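Local coordinates for RagB/SusD domain protein (Flavobacterium johnsoniae, PDB 5J5U) that binds chitin and, as a SusD-like protein from a chitin-utilization locus, probably holds chitin fragments at the outer membrane for uptake, at residues A78-N83 with A112-D117; V122-A127 with N148-D153; P138-Q143 with L448-D453. All coordinates share one frame; numbering follows the deposited sequence.

Contact 1. Residues A78-N83 with A112-D117; sequences ANELKN and AQRLTD
Glu80 reaches out of helix 66-90 to Arg114 of helix 98-119, and this buried salt bridge carries the contact. Glu80 CG lies anti to the carbonyl carbon (chi1 -61°) and the chain runs on extended, which brings OE1 to within 2.8 Å of Arg114 NH2. OE1 offers the lone pair on the side of its sister oxygen and sits close to the guanidinium plane, at its edge; the two flat groups are nearly coplanar. The N-H...O angle of 137° nevertheless makes this a bent bond, and a single one; OE2 is bonded to Tyr33 OH. Tyr33 OH also bonds Arg114 NH1, so one tyrosine joins both members of the ion pair, while NH2 has a second acceptor in Val111 O. The side chains of glutamate and arginine meet nearly perpendicular, and their charges probably offset each other in this buried place. One residue on, Leu81 also points toward the second helix, but loosely: its CD1 stays 4.8 Å from Ala112 CB, and the leucine packs on Ala127 as well. At the end of the segment Asn83 works within its own helix. A wider pi-type turn at 78-80 and a kink disturb the backbone bonding here, and Asn83 ND2 takes up Asn79 O at 2.9 Å, almost in line with the carbonyl bond. Two helices that follow each other in the chain are thus joined through facing side chains, consistent with the largely helical fold of a SusD-like protein of the TPR clan.

Contact 2. Residues V122-A127 with N148-D153; sequences VPYSEA and NSFFKD
Tyr124 sets the hydroxyl end of its ring against the rim of Phe150, overlapping CE1 and CD1 of that ring. The closest approach is 3.7 Å, from Tyr124 OH to Phe150 CE1, and the oxygen lies in the plane of the phenylalanine at its edge. CE1 also meets Tyr124 CZ at 3.9 Å. The rings make an offset edge-to-face pair in which Phe150 turns its edge to the face of Tyr124, with centroids 5.7 Å apart and planes at 70°. With CG anti to the backbone nitrogen (chi1 -177°), the tyrosine is sent straight from the loop toward helix 143-160. That loop, which joins helix 98-119 to helix 143-160, folds back beside the helix it leads into: a type I beta turn from Tyr124 to Ala127, closed by Ala127 N on Tyr124 O at 2.8 Å, reverses the chain just after the aromatic ring has been delivered. Ser149 OG makes a van der Waals approach to the edge of the tyrosine, 3.9 Å from Tyr124 CE2. The same hydroxyl is linked through a water to Asp153 OD2, to which the water donates at 2.8 Å; the water also lies 2.4 Å from Tyr124 OH, too short for a sound hydrogen bond, so that link is doubtful. Tyr124 OH is bonded by Lys108 NZ from helix 98-119, whose ammonium group lies at long, weak range from Asp153. A phenylalanine in place of Tyr124 would remove the oxygen nearest Phe150 CE1 and would probably leave Lys108 NZ without this partner. Phe150 also packs against Val109 of helix 98-119 and Leu192 of helix 178-195.

Contact 3. Residues P138-Q143 with L448-D453; sequences PKYDKQ and LYYPND
Tyr140 and Tyr450 meet in an edge-to-face aromatic pair that makes up the direct contact. CE2 of Tyr140 stands 3.6 Å above the plane of the Tyr450 ring and over its centre, so that all six carbons of the Tyr450 ring lie at similar distances from it, CZ among the nearest at 3.7 Å. The neighbouring CD2 of Tyr140 leans toward the hydroxyl end, 3.9 Å from Tyr450 OH. With centroids 4.9 Å apart and planes at 67°, the pair is close to T-shaped, the C-H edge of one ring directed into the pi cloud of the other. Having CG anti to the carbonyl carbon (chi1 -71°) turns the Tyr140 ring out of its loop toward segment 448-453, where the two side chains run antiparallel, their hydroxyl ends pointing opposite ways. Among polar interactions, Tyr140 OH bonds Glu454 OE1 in helix 452-457, a second tie from this tyrosine to the same region of the chain, and Arg468 NH2 donates to Tyr140 O. Ionic bonding stays on one side: Lys139 NZ meets Asp141 OD1 at 3.1 Å, from above the carboxylate plane. At the end of this loop Lys142 occupies the N-cap position of helix 143-160. The aromatic pair is bordered by Ala465 of helix 459-468, which touches both rings, by Trp73 of helix 66-90, which touches Tyr140 and Pro451, and by Tyr119 at the end of helix 98-119, which touches Tyr450; the C-terminal part of the chain is thus packed against the loop that precedes helix 143-160.

The three contacts cluster on one side of the chain's centre, contact 1 about 11 Å from contact 2 and 12 Å from contact 3, with 14 Å between contacts 2 and 3 (all centre to centre). Contact 1 closes before the others open, whereas contacts 2 and 3 interleave, their segments alternating along the chain. Ala112 and Thr116 of helix 98-119 pack on the aromatic pair of contact 2, and Thr116 probably bonds Gln143 of contact 3. Ser125 and Glu126 are probably bonded to Asp141 and Lys139, making segments 122-127 and 138-143 adjoining arms of one loop. Through this loop, segment 448-453, more than 300 residues later, is packed against the early helices.

Contact 1. Residues A78-N83 with A112-D117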
# COMPACT_ATOMS: atom_id res chain seq x y z
N ALA A 78 -9.30 -17.56 0.46
CA ALA A 78 -9.88 -18.35 1.54
C ALA A 78 -10.84 -17.53 2.43
O ALA A 78 -11.92 -18.00 2.77
CB ALA A 78 -8.80 -18.98 2.37
N ASN A 79 -10.47 -16.30 2.75
CA ASN A 79 -11.19 -15.57 3.80
C ASN A 79 -12.05 -14.41 3.31
O ASN A 79 -13.16 -14.24 3.79
CB ASN A 79 -10.21 -15.02 4.85
CG ASN A 79 -9.43 -16.12 5.55
OD1 ASN A 79 -9.95 -17.21 5.77
ND2 ASN A 79 -8.17 -15.82 5.90
N GLU A 80 -11.51 -13.60 2.40
CA GLU A 80 -12.08 -12.27 2.15
C GLU A 80 -13.09 -12.19 1.00
O GLU A 80 -14.22 -11.78 1.21
CB GLU A 80 -10.95 -11.26 1.91
CG GLU A 80 -10.01 -11.12 3.11
CD GLU A 80 -8.78 -10.27 2.84
OE1 GLU A 80 -8.75 -9.52 1.83
OE2 GLU A 80 -7.82 -10.38 3.63
N LEU A 81 -12.68 -12.61 -0.20
CA LEU A 81 -13.47 -12.36 -1.40
C LEU A 81 -14.86 -12.98 -1.30
O LEU A 81 -15.86 -12.35 -1.66
CB LEU A 81 -12.75 -12.90 -2.62
CG LEU A 81 -13.39 -12.50 -3.94
CD1 LEU A 81 -13.31 -11.00 -4.18
CD2 LEU A 81 -12.67 -13.27 -5.03
N LYS A 82 -14.92 -14.19 -0.76
CA LYS A 82 -16.17 -14.92 -0.63
C LYS A 82 -17.19 -14.24 0.28
O LYS A 82 -18.38 -14.18 -0.03
CB LYS A 82 -15.87 -16.32 -0.11
CG LYS A 82 -16.94 -16.92 0.77
CD LYS A 82 -16.45 -18.25 1.35
CE LYS A 82 -15.10 -18.08 2.03
NZ LYS A 82 -15.08 -17.01 3.07
N ASN A 83 -16.72 -13.67 1.38
CA ASN A 83 -17.63 -13.00 2.30
C ASN A 83 -18.25 -11.79 1.67
O ASN A 83 -19.46 -11.54 1.81
CB ASN A 83 -16.91 -12.60 3.58
CG ASN A 83 -16.97 -13.67 4.63
OD1 ASN A 83 -18.01 -13.89 5.24
ND2 ASN A 83 -15.86 -14.37 4.82
N ALA A 112 -9.88 -6.77 -3.85
CA ALA A 112 -9.37 -7.40 -5.08
C ALA A 112 -8.22 -6.63 -5.74
O ALA A 112 -7.36 -7.21 -6.42
CB ALA A 112 -10.51 -7.58 -6.08
N GLN A 113 -8.24 -5.31 -5.54
CA GLN A 113 -7.22 -4.42 -6.08
C GLN A 113 -5.79 -4.81 -5.68
O GLN A 113 -4.88 -4.81 -6.51
CB GLN A 113 -7.52 -2.98 -5.64
CG GLN A 113 -6.43 -1.99 -5.97
CD GLN A 113 -5.64 -1.58 -4.73
OE1 GLN A 113 -6.21 -1.06 -3.76
NE2 GLN A 113 -4.31 -1.81 -4.77
N ARG A 114 -5.57 -5.11 -4.40
CA ARG A 114 -4.26 -5.57 -3.99
C ARG A 114 -3.91 -6.85 -4.79
O ARG A 114 -2.82 -6.96 -5.40
CB ARG A 114 -4.22 -5.81 -2.47
CG ARG A 114 -4.43 -4.51 -1.61
CD ARG A 114 -5.05 -4.78 -0.25
NE ARG A 114 -5.98 -5.90 -0.30
CZ ARG A 114 -6.23 -6.74 0.70
NH1 ARG A 114 -5.66 -6.58 1.87
NH2 ARG A 114 -7.07 -7.76 0.50
N LEU A 115 -4.89 -7.76 -4.88
CA LEU A 115 -4.70 -9.05 -5.52
C LEU A 115 -4.18 -8.94 -6.96
O LEU A 115 -3.09 -9.44 -7.27
CB LEU A 115 -6.01 -9.86 -5.48
CG LEU A 115 -5.93 -11.36 -5.78
CD1 LEU A 115 -5.00 -12.06 -4.82
CD2 LEU A 115 -7.30 -11.97 -5.67
N THR A 116 -4.93 -8.24 -7.81
CA THR A 116 -4.55 -8.14 -9.22
C THR A 116 -3.23 -7.37 -9.29
O THR A 116 -2.29 -7.77 -10.02
CB THR A 116 -5.69 -7.49 -10.09
OG1 THR A 116 -5.28 -7.40 -11.47
CG2 THR A 116 -6.14 -6.10 -9.56
N ASP A 117 -3.08 -6.35 -8.44
CA ASP A 117 -1.89 -5.52 -8.52
C ASP A 117 -0.63 -6.36 -8.23
O ASP A 117 0.46 -6.08 -8.75
CB ASP A 117 -1.99 -4.35 -7.58
CG ASP A 117 -2.80 -3.20 -8.16
OD1 ASP A 117 -3.20 -3.31 -9.34
OD2 ASP A 117 -3.01 -2.20 -7.44

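Contact 2. Residues V122-A127 with N148-D153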
# COMPACT_ATOMS: atom_id res chain seq x y z
N VAL A 122 -6.24 -12.42 -12.63
CA VAL A 122 -6.64 -13.29 -11.52
C VAL A 122 -8.12 -13.64 -11.61
O VAL A 122 -8.90 -12.88 -12.18
CB VAL A 122 -6.38 -12.64 -10.12
CG1 VAL A 122 -4.90 -12.35 -9.89
CG2 VAL A 122 -7.21 -11.40 -9.96
N PRO A 123 -8.51 -14.79 -11.04
CA PRO A 123 -9.96 -15.03 -10.89
C PRO A 123 -10.65 -13.91 -10.11
O PRO A 123 -10.22 -13.48 -9.01
CB PRO A 123 -10.03 -16.37 -10.14
CG PRO A 123 -8.73 -17.05 -10.47
CD PRO A 123 -7.70 -15.96 -10.66
N TYR A 124 -11.71 -13.38 -10.70
CA TYR A 124 -12.46 -12.32 -10.02
C TYR A 124 -13.96 -12.52 -10.29
O TYR A 124 -14.69 -13.00 -9.41
CB TYR A 124 -11.96 -10.95 -10.48
CG TYR A 124 -12.61 -9.78 -9.80
CD1 TYR A 124 -12.77 -9.75 -8.42
CD2 TYR A 124 -13.04 -8.68 -10.54
CE1 TYR A 124 -13.38 -8.67 -7.79
CE2 TYR A 124 -13.64 -7.58 -9.92
CZ TYR A 124 -13.81 -7.59 -8.54
OH TYR A 124 -14.39 -6.50 -7.91
N SER A 125 -14.39 -12.21 -11.50
CA SER A 125 -15.79 -12.33 -11.89
C SER A 125 -16.38 -13.71 -11.58
O SER A 125 -17.53 -13.80 -11.17
CB SER A 125 -15.94 -12.00 -13.38
OG SER A 125 -15.32 -13.00 -14.18
N GLU A 126 -15.59 -14.77 -11.73
CA GLU A 126 -16.05 -16.12 -11.39
C GLU A 126 -15.49 -16.65 -10.07
O GLU A 126 -15.47 -17.87 -9.84
CB GLU A 126 -15.69 -17.10 -12.50
CG GLU A 126 -16.26 -16.71 -13.84
CD GLU A 126 -15.85 -17.67 -14.94
OE1 GLU A 126 -15.07 -18.61 -14.65
OE2 GLU A 126 -16.30 -17.47 -16.09
N ALA A 127 -14.99 -15.75 -9.23
CA ALA A 127 -14.37 -16.09 -7.95
C ALA A 127 -15.26 -15.73 -6.76
O ALA A 127 -16.12 -14.85 -6.86
CB ALA A 127 -13.00 -15.40 -7.82
N ASN A 148 -11.66 -1.99 -15.47
CA ASN A 148 -12.91 -1.38 -15.96
C ASN A 148 -14.06 -1.72 -15.01
O ASN A 148 -14.92 -0.88 -14.73
CB ASN A 148 -13.26 -1.84 -17.38
CG ASN A 148 -12.38 -1.20 -18.44
OD1 ASN A 148 -11.87 -0.09 -18.24
ND2 ASN A 148 -12.20 -1.89 -19.57
N SER A 149 -14.07 -2.95 -14.53
CA SER A 149 -15.09 -3.38 -13.58
C SER A 149 -14.95 -2.62 -12.23
O SER A 149 -15.96 -2.19 -11.62
CB SER A 149 -15.03 -4.90 -13.41
OG SER A 149 -15.78 -5.36 -12.32
N PHE A 150 -13.72 -2.37 -11.80
CA PHE A 150 -13.46 -1.52 -10.62
C PHE A 150 -14.09 -0.13 -10.79
O PHE A 150 -14.80 0.37 -9.91
CB PHE A 150 -11.96 -1.33 -10.36
CG PHE A 150 -11.25 -2.54 -9.80
CD1 PHE A 150 -11.95 -3.59 -9.23
CD2 PHE A 150 -9.86 -2.62 -9.85
CE1 PHE A 150 -11.29 -4.68 -8.72
CE2 PHE A 150 -9.19 -3.73 -9.35
CZ PHE A 150 -9.90 -4.74 -8.77
N PHE A 151 -13.78 0.51 -11.92
CA PHE A 151 -14.27 1.85 -12.17
C PHE A 151 -15.80 1.84 -12.17
O PHE A 151 -16.43 2.72 -11.57
CB PHE A 151 -13.73 2.42 -13.49
CG PHE A 151 -12.26 2.73 -13.46
CD1 PHE A 151 -11.72 3.51 -12.46
CD2 PHE A 151 -11.41 2.20 -14.44
CE1 PHE A 151 -10.33 3.79 -12.42
CE2 PHE A 151 -10.05 2.46 -14.43
CZ PHE A 151 -9.50 3.26 -13.40
N LYS A 152 -16.39 0.87 -12.86
CA LYS A 152 -17.85 0.76 -12.89
C LYS A 152 -18.48 0.64 -11.49
O LYS A 152 -19.39 1.40 -11.14
CB LYS A 152 -18.30 -0.43 -13.73
CG LYS A 152 -19.81 -0.50 -13.91
CD LYS A 152 -20.26 -1.84 -14.49
CE LYS A 152 -21.73 -1.78 -14.91
NZ LYS A 152 -22.24 -3.01 -15.56
N ASP A 153 -17.97 -0.29 -10.68
CA ASP A 153 -18.50 -0.46 -9.34
C ASP A 153 -18.31 0.78 -8.46
O ASP A 153 -19.19 1.10 -7.68
CB ASP A 153 -17.86 -1.65 -8.66
CG ASP A 153 -18.48 -2.94 -9.08
OD1 ASP A 153 -19.49 -2.86 -9.80
OD2 ASP A 153 -17.99 -4.01 -8.68
O HOH W 1 -15.37 -4.73 -9.23

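Contact 3. Residues P138-Q143 with L448-D453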
# COMPACT_ATOMS: atom_id res chain seq x y z
N PRO A 138 -12.56 -21.40 -12.02
CA PRO A 138 -12.82 -20.02 -12.48
C PRO A 138 -11.73 -19.51 -13.42
O PRO A 138 -10.54 -19.78 -13.20
CB PRO A 138 -12.81 -19.22 -11.18
CG PRO A 138 -11.86 -19.97 -10.31
CD PRO A 138 -12.07 -21.43 -10.64
N LYS A 139 -12.14 -18.75 -14.43
CA LYS A 139 -11.20 -18.15 -15.37
C LYS A 139 -10.43 -17.01 -14.71
O LYS A 139 -10.84 -16.50 -13.65
CB LYS A 139 -11.93 -17.65 -16.62
CG LYS A 139 -12.82 -16.44 -16.37
CD LYS A 139 -13.68 -16.14 -17.59
CE LYS A 139 -14.69 -15.02 -17.35
NZ LYS A 139 -14.13 -13.64 -17.60
N TYR A 140 -9.31 -16.64 -15.31
CA TYR A 140 -8.52 -15.49 -14.86
C TYR A 140 -8.98 -14.30 -15.68
O TYR A 140 -8.88 -14.35 -16.90
CB TYR A 140 -7.02 -15.74 -15.05
CG TYR A 140 -6.40 -16.76 -14.10
CD1 TYR A 140 -6.94 -18.06 -13.99
CD2 TYR A 140 -5.26 -16.45 -13.36
CE1 TYR A 140 -6.38 -19.00 -13.14
CE2 TYR A 140 -4.68 -17.39 -12.51
CZ TYR A 140 -5.25 -18.66 -12.40
OH TYR A 140 -4.70 -19.57 -11.55
N ASP A 141 -9.55 -13.27 -15.06
CA ASP A 141 -9.94 -12.08 -15.84
C ASP A 141 -8.70 -11.32 -16.28
O ASP A 141 -7.74 -11.19 -15.50
CB ASP A 141 -10.84 -11.12 -15.06
CG ASP A 141 -12.10 -11.77 -14.53
OD1 ASP A 141 -12.51 -12.83 -15.03
OD2 ASP A 141 -12.70 -11.19 -13.60
N LYS A 142 -8.71 -10.79 -17.50
CA LYS A 142 -7.67 -9.86 -17.90
C LYS A 142 -7.69 -8.64 -16.98
O LYS A 142 -8.76 -8.07 -16.70
CB LYS A 142 -7.84 -9.45 -19.35
CG LYS A 142 -7.60 -10.56 -20.35
CD LYS A 142 -8.08 -10.16 -21.73
CE LYS A 142 -7.35 -8.92 -22.26
NZ LYS A 142 -7.31 -8.87 -23.76
N GLN A 143 -6.50 -8.22 -16.52
CA GLN A 143 -6.40 -7.11 -15.57
C GLN A 143 -7.10 -5.85 -16.09
O GLN A 143 -7.77 -5.16 -15.33
CB GLN A 143 -4.93 -6.80 -15.24
CG GLN A 143 -4.77 -5.70 -14.17
CD GLN A 143 -3.31 -5.42 -13.80
OE1 GLN A 143 -2.53 -4.93 -14.63
NE2 GLN A 143 -2.96 -5.69 -12.55
N LEU A 448 4.33 -11.13 -8.03
CA LEU A 448 4.49 -12.43 -7.39
C LEU A 448 3.69 -13.45 -8.22
O LEU A 448 2.91 -13.08 -9.11
CB LEU A 448 4.02 -12.38 -5.93
CG LEU A 448 4.78 -11.41 -5.00
CD1 LEU A 448 4.21 -11.45 -3.58
CD2 LEU A 448 6.29 -11.70 -4.98
N TYR A 449 3.91 -14.74 -7.97
CA TYR A 449 3.45 -15.75 -8.92
C TYR A 449 2.29 -16.60 -8.37
O TYR A 449 2.18 -16.82 -7.16
CB TYR A 449 4.65 -16.63 -9.34
CG TYR A 449 5.50 -17.15 -8.19
CD1 TYR A 449 6.62 -16.45 -7.75
CD2 TYR A 449 5.19 -18.35 -7.55
CE1 TYR A 449 7.40 -16.92 -6.70
CE2 TYR A 449 5.97 -18.83 -6.52
CZ TYR A 449 7.09 -18.11 -6.10
OH TYR A 449 7.85 -18.58 -5.05
N TYR A 450 1.43 -17.07 -9.27
CA TYR A 450 0.30 -17.92 -8.89
C TYR A 450 0.82 -19.21 -8.28
O TYR A 450 1.85 -19.72 -8.71
CB TYR A 450 -0.58 -18.28 -10.09
CG TYR A 450 -0.95 -17.20 -11.08
CD1 TYR A 450 -1.48 -15.98 -10.69
CD2 TYR A 450 -0.81 -17.44 -12.45
CE1 TYR A 450 -1.84 -15.02 -11.65
CE2 TYR A 450 -1.17 -16.50 -13.40
CZ TYR A 450 -1.68 -15.30 -13.01
OH TYR A 450 -2.02 -14.39 -13.98
N PRO A 451 0.11 -19.75 -7.26
CA PRO A 451 0.55 -21.04 -6.70
C PRO A 451 0.34 -22.19 -7.68
O PRO A 451 -0.63 -22.19 -8.46
CB PRO A 451 -0.34 -21.21 -5.44
CG PRO A 451 -1.54 -20.38 -5.72
CD PRO A 451 -1.08 -19.22 -6.57
N ASN A 452 1.26 -23.14 -7.63
CA ASN A 452 1.24 -24.33 -8.44
C ASN A 452 -0.05 -25.18 -8.26
O ASN A 452 -0.44 -25.95 -9.15
CB ASN A 452 2.49 -25.17 -8.14
CG ASN A 452 2.67 -26.29 -9.14
OD1 ASN A 452 2.61 -26.06 -10.34
ND2 ASN A 452 2.86 -27.51 -8.64
N ASP A 453 -0.71 -25.02 -7.13
CA ASP A 453 -2.02 -25.64 -6.91
C ASP A 453 -2.99 -25.26 -8.01
O ASP A 453 -3.88 -26.04 -8.34
CB ASP A 453 -2.62 -25.21 -5.56
CG ASP A 453 -1.73 -25.56 -4.40
OD1 ASP A 453 -0.75 -24.81 -4.15
OD2 ASP A 453 -1.98 -26.60 -3.77